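Local coordinates for protein probable cobalt-precorrin-6B C(15)-methyltransferase (decarboxylating) (Methanothermobacter thermautotrophicus, PDB 1L3I) that probably methylates cobalt-precorrin-6B at C-15, using S-adenosylmethionine, and then removes carbon dioxide at C-12 to give cobalt-precorrin-7 in anaerobic cobalamin biosynthesis, at residues Ile8-Val13 with Asn64-Ser69; Pro14-Met19 with Cys42-Val47. One frame throughout, in Å; residues are numbered along the deposited sequence.

Contact 1 (Ile8-Val13 with Asn64-Ser69); sequences IKNPSV and NPEAIS
Val13 and Ala67 meet at the edge of the S-adenosylhomocysteine pocket, which Ala67 helps to line, where an Asx turn in the N-terminal loop rests on the first turn of helix 65-77. No hydrogen bond spans the two segments; Val13 makes the apolar part of the contact. With CG1 anti to the backbone N (chi1 180°), its two methyls divide the work: CG1 of Val13 packs on CB of Ala67 at 3.7 Å, while its CG2 settles over the helix backbone, 3.5 Å from N of Ala67.

The loop is held in shape by Asn10, whose OD1 takes the N-H of Ser12 in the carbonyl plane at 2.7 Å. The hydroxyl OG of Ser12 gives the same OD1 a second bond of 2.9 Å, arriving from 39° above that plane. Outward from here, OG of Ser12 lies 3.9 Å from CB of Glu66, and ND2 of Asn10 stands 3.5 Å from OE1 of Glu66, the two side chains crossing at about a right angle. An alanine at Asn10 would probably leave Ser12 N and OG without their shared acceptor, freeing the serine hydroxyl to turn.

Asn64 holds the N-cap position of the helix. Ala67 touches Asp62 of strand 57-62, Ile68 reaches strand 84-88 at Leu86, and Val13 also leans on Thr70 one turn along the helix.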
# COMPACT_ATOMS: atom_id res chain seq x y z
N ILE A 8 3.19 25.32 -10.87
CA ILE A 8 3.86 25.23 -12.16
C ILE A 8 5.16 24.47 -11.94
O ILE A 8 5.93 24.77 -11.02
CB ILE A 8 4.18 26.61 -12.77
CG1 ILE A 8 2.89 27.41 -12.99
CG2 ILE A 8 4.85 26.43 -14.13
CD1 ILE A 8 2.03 26.93 -14.17
N LYS A 9 5.36 23.44 -12.74
CA LYS A 9 6.57 22.64 -12.62
C LYS A 9 7.68 23.04 -13.58
O LYS A 9 7.42 23.40 -14.72
CB LYS A 9 6.24 21.16 -12.86
CG LYS A 9 5.75 20.42 -11.65
CD LYS A 9 5.81 18.92 -11.89
CE LYS A 9 4.52 18.43 -12.51
NZ LYS A 9 3.49 18.44 -11.48
N ASN A 10 8.90 23.04 -13.06
CA ASN A 10 10.10 23.31 -13.85
C ASN A 10 10.67 21.90 -14.05
O ASN A 10 10.71 21.09 -13.12
CB ASN A 10 11.07 24.19 -13.06
CG ASN A 10 12.42 24.31 -13.73
OD1 ASN A 10 13.11 23.32 -13.91
ND2 ASN A 10 12.80 25.52 -14.11
N PRO A 11 11.14 21.57 -15.26
CA PRO A 11 11.65 20.20 -15.43
C PRO A 11 12.86 19.72 -14.59
O PRO A 11 13.07 18.52 -14.45
CB PRO A 11 11.89 20.13 -16.94
CG PRO A 11 12.16 21.56 -17.33
CD PRO A 11 11.18 22.34 -16.52
N SER A 12 13.59 20.64 -13.98
CA SER A 12 14.76 20.27 -13.18
C SER A 12 14.52 20.34 -11.67
O SER A 12 15.45 20.13 -10.89
CB SER A 12 15.93 21.19 -13.53
OG SER A 12 15.72 22.51 -13.03
N VAL A 13 13.31 20.70 -11.27
CA VAL A 13 12.96 20.85 -9.86
C VAL A 13 11.85 19.86 -9.50
O VAL A 13 10.79 19.85 -10.11
CB VAL A 13 12.52 22.31 -9.53
CG1 VAL A 13 12.16 22.45 -8.07
CG2 VAL A 13 13.62 23.30 -9.89
N ASN A 64 19.27 24.62 -5.56
CA ASN A 64 18.89 24.92 -6.93
C ASN A 64 18.28 26.29 -7.12
O ASN A 64 17.19 26.58 -6.62
CB ASN A 64 17.93 23.84 -7.45
CG ASN A 64 17.77 23.85 -8.99
OD1 ASN A 64 16.87 23.20 -9.53
ND2 ASN A 64 18.66 24.55 -9.69
N PRO A 65 18.98 27.18 -7.89
CA PRO A 65 18.51 28.54 -8.18
C PRO A 65 17.14 28.41 -8.82
O PRO A 65 16.26 29.24 -8.59
CB PRO A 65 19.53 29.02 -9.21
CG PRO A 65 20.77 28.34 -8.82
CD PRO A 65 20.30 26.95 -8.50
N GLU A 66 16.96 27.35 -9.61
CA GLU A 66 15.72 27.09 -10.30
C GLU A 66 14.58 26.71 -9.38
O GLU A 66 13.41 26.97 -9.68
CB GLU A 66 15.92 26.01 -11.36
CG GLU A 66 16.73 26.50 -12.56
CD GLU A 66 15.94 27.40 -13.53
OE1 GLU A 66 15.00 28.12 -13.12
OE2 GLU A 66 16.28 27.39 -14.73
N ALA A 67 14.92 26.06 -8.27
CA ALA A 67 13.91 25.69 -7.28
C ALA A 67 13.45 26.99 -6.59
O ALA A 67 12.26 27.19 -6.35
CB ALA A 67 14.49 24.73 -6.27
N ILE A 68 14.39 27.90 -6.34
CA ILE A 68 14.06 29.17 -5.68
C ILE A 68 13.16 30.02 -6.60
O ILE A 68 12.21 30.66 -6.14
CB ILE A 68 15.33 29.95 -5.30
CG1 ILE A 68 16.12 29.19 -4.21
CG2 ILE A 68 14.98 31.36 -4.86
CD1 ILE A 68 15.37 29.02 -2.90
N SER A 69 13.46 29.97 -7.89
CA SER A 69 12.69 30.70 -8.88
C SER A 69 11.26 30.12 -9.02
O SER A 69 10.29 30.87 -9.06
CB SER A 69 13.43 30.66 -10.22
OG SER A 69 12.66 31.21 -11.28

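Contact 2 (Pro14-Met19 with Cys42-Val47); sequences PGPTAM and CGTGGV. With SAH (S-adenosyl-L-homocysteine), chain G.
Pro14 to Pro16, with a cis peptide bond before Pro16, pass over the type II' turn Cys42-Gly45 and approach Gly46, 4.7 Å from CA of Pro16 to CA of Gly46. Thr44 makes the direct bond: its OG1 donates to O of Pro14 at 2.9 Å, from 60° above the carbonyl plane. With OG1 beside its own backbone N (chi1 -58°), the N-H of Thr44 can share the same oxygen, though only in a weak bond. The methyl CG2 of Thr44 lies by the Pro16 ring, 4.2 Å from CD of Pro16.

Residues 42-47 belong to the glycine-rich loop that follows the first strand in Rossmann-type methyltransferases, and the carboxylate of S-adenosylhomocysteine is bound between this loop and residues 14-19. N of Gly46 donates to OXT at 3.0 Å, N of Gly45 only weakly, while N of Thr17 donates to the ligand's O at 2.7 Å, nearly straight at 162°. A CB on Gly46 would run into that same O. The start of helix 46-52 probably adds a favourable field to the carboxylate. OG1 of Thr17 accepts from the ligand amino N at 2.9 Å, and CG of Pro14 lies 3.3 Å from the sulfur SD.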
# COMPACT_ATOMS: atom_id res chain seq x y z
N PRO A 14 12.12 18.94 -8.54
CA PRO A 14 11.10 17.97 -8.14
C PRO A 14 9.96 18.57 -7.35
O PRO A 14 10.10 19.61 -6.73
CB PRO A 14 11.91 16.95 -7.34
CG PRO A 14 13.07 17.70 -6.85
CD PRO A 14 13.44 18.60 -7.97
N GLY A 15 8.80 17.94 -7.46
CA GLY A 15 7.65 18.40 -6.71
C GLY A 15 6.52 18.81 -7.61
O GLY A 15 6.62 18.67 -8.82
N PRO A 16 5.39 19.28 -7.06
CA PRO A 16 5.22 19.48 -5.61
C PRO A 16 4.99 18.14 -4.93
O PRO A 16 4.68 17.15 -5.57
CB PRO A 16 3.96 20.34 -5.55
CG PRO A 16 3.14 19.79 -6.69
CD PRO A 16 4.18 19.67 -7.80
N THR A 17 5.22 18.12 -3.62
CA THR A 17 5.00 16.91 -2.83
C THR A 17 3.50 16.60 -2.90
O THR A 17 2.67 17.51 -2.92
CB THR A 17 5.46 17.11 -1.37
OG1 THR A 17 6.89 17.27 -1.35
CG2 THR A 17 5.08 15.93 -0.50
N ALA A 18 3.19 15.31 -3.05
CA ALA A 18 1.82 14.81 -3.12
C ALA A 18 0.91 15.54 -2.13
O ALA A 18 1.19 15.56 -0.93
CB ALA A 18 1.83 13.32 -2.81
N MSE A 19 -0.20 16.08 -2.62
CA MSE A 19 -1.16 16.80 -1.78
C MSE A 19 -1.51 16.07 -0.49
O MSE A 19 -1.47 16.66 0.57
CB MSE A 19 -2.45 17.10 -2.56
CG MSE A 19 -3.48 17.97 -1.83
SE MSE A 19 -4.72 16.96 -0.69
CE MSE A 19 -4.39 17.63 0.99
N CYS A 42 13.01 23.61 -0.54
CA CYS A 42 11.65 23.96 -0.95
C CYS A 42 11.17 23.46 -2.30
O CYS A 42 9.97 23.42 -2.54
CB CYS A 42 11.40 25.47 -0.81
SG CYS A 42 12.46 26.54 -1.76
N GLY A 43 12.10 23.06 -3.17
CA GLY A 43 11.76 22.53 -4.49
C GLY A 43 10.78 23.39 -5.28
O GLY A 43 11.06 24.55 -5.54
N THR A 44 9.65 22.80 -5.66
CA THR A 44 8.58 23.48 -6.40
C THR A 44 7.78 24.45 -5.52
O THR A 44 7.11 25.36 -6.02
CB THR A 44 7.65 22.44 -7.06
OG1 THR A 44 8.42 21.60 -7.92
CG2 THR A 44 6.56 23.09 -7.87
N GLY A 45 7.81 24.25 -4.20
CA GLY A 45 7.11 25.13 -3.30
C GLY A 45 5.89 24.54 -2.64
O GLY A 45 5.20 25.22 -1.89
N GLY A 46 5.64 23.25 -2.84
CA GLY A 46 4.49 22.60 -2.24
C GLY A 46 4.31 22.80 -0.74
O GLY A 46 3.22 23.06 -0.26
N VAL A 47 5.39 22.66 0.02
CA VAL A 47 5.32 22.82 1.47
C VAL A 47 5.37 24.30 1.86
O VAL A 47 4.64 24.74 2.74
CB VAL A 47 6.43 22.00 2.17
CG1 VAL A 47 6.42 22.24 3.65
CG2 VAL A 47 6.24 20.51 1.86
N SAH G . 8.70 19.55 -1.00
CA SAH G . 8.88 20.30 -2.25
CB SAH G . 9.85 19.55 -3.21
CG SAH G . 11.27 19.35 -2.62
SD SAH G . 12.47 18.54 -3.67
C SAH G . 7.52 20.50 -2.90
O SAH G . 6.53 20.05 -2.30
OXT SAH G . 7.47 21.12 -3.98
C5' SAH G . 13.93 18.55 -2.65
C4' SAH G . 14.70 19.82 -2.75
O4' SAH G . 15.84 19.62 -1.89
C3' SAH G . 15.29 20.17 -4.21
O3' SAH G . 14.81 21.38 -4.87
C2' SAH G . 16.81 20.17 -3.88
O2' SAH G . 17.67 20.99 -4.68
C1' SAH G . 16.79 20.51 -2.40
N9 SAH G . 17.95 20.20 -1.58
C8 SAH G . 18.56 18.94 -1.37
N7 SAH G . 19.57 19.03 -0.56
C5 SAH G . 19.66 20.39 -0.22
C6 SAH G . 20.53 21.13 0.61
N6 SAH G . 21.53 20.54 1.27
N1 SAH G . 20.36 22.47 0.74
C2 SAH G . 19.36 23.03 0.07
N3 SAH G . 18.48 22.46 -0.73
C4 SAH G . 18.68 21.13 -0.84

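Overall arrangement
From the N terminus, the loop ahead of helix 19-29 supplies the first half of both contacts: residues 8-13 and then, without a break, 14-19. The chain next runs through that helix and strand 36-40 into the glycine-rich loop, where 42-47 closes the shorter loop, contact 2. Strand 57-62 follows, and the start of helix 65-77 closes the longer one, contact 1, so the loop of contact 2 lies wholly within that of contact 1. The contacts touch each other where Val13 CG1 packs on Gly43 and Thr44 and where Ala67 CB meets Gly43 O. Together they fasten the N-terminal loop to two successive strand-helix junctions of the parallel part of the mixed sheet, beside the cofactor.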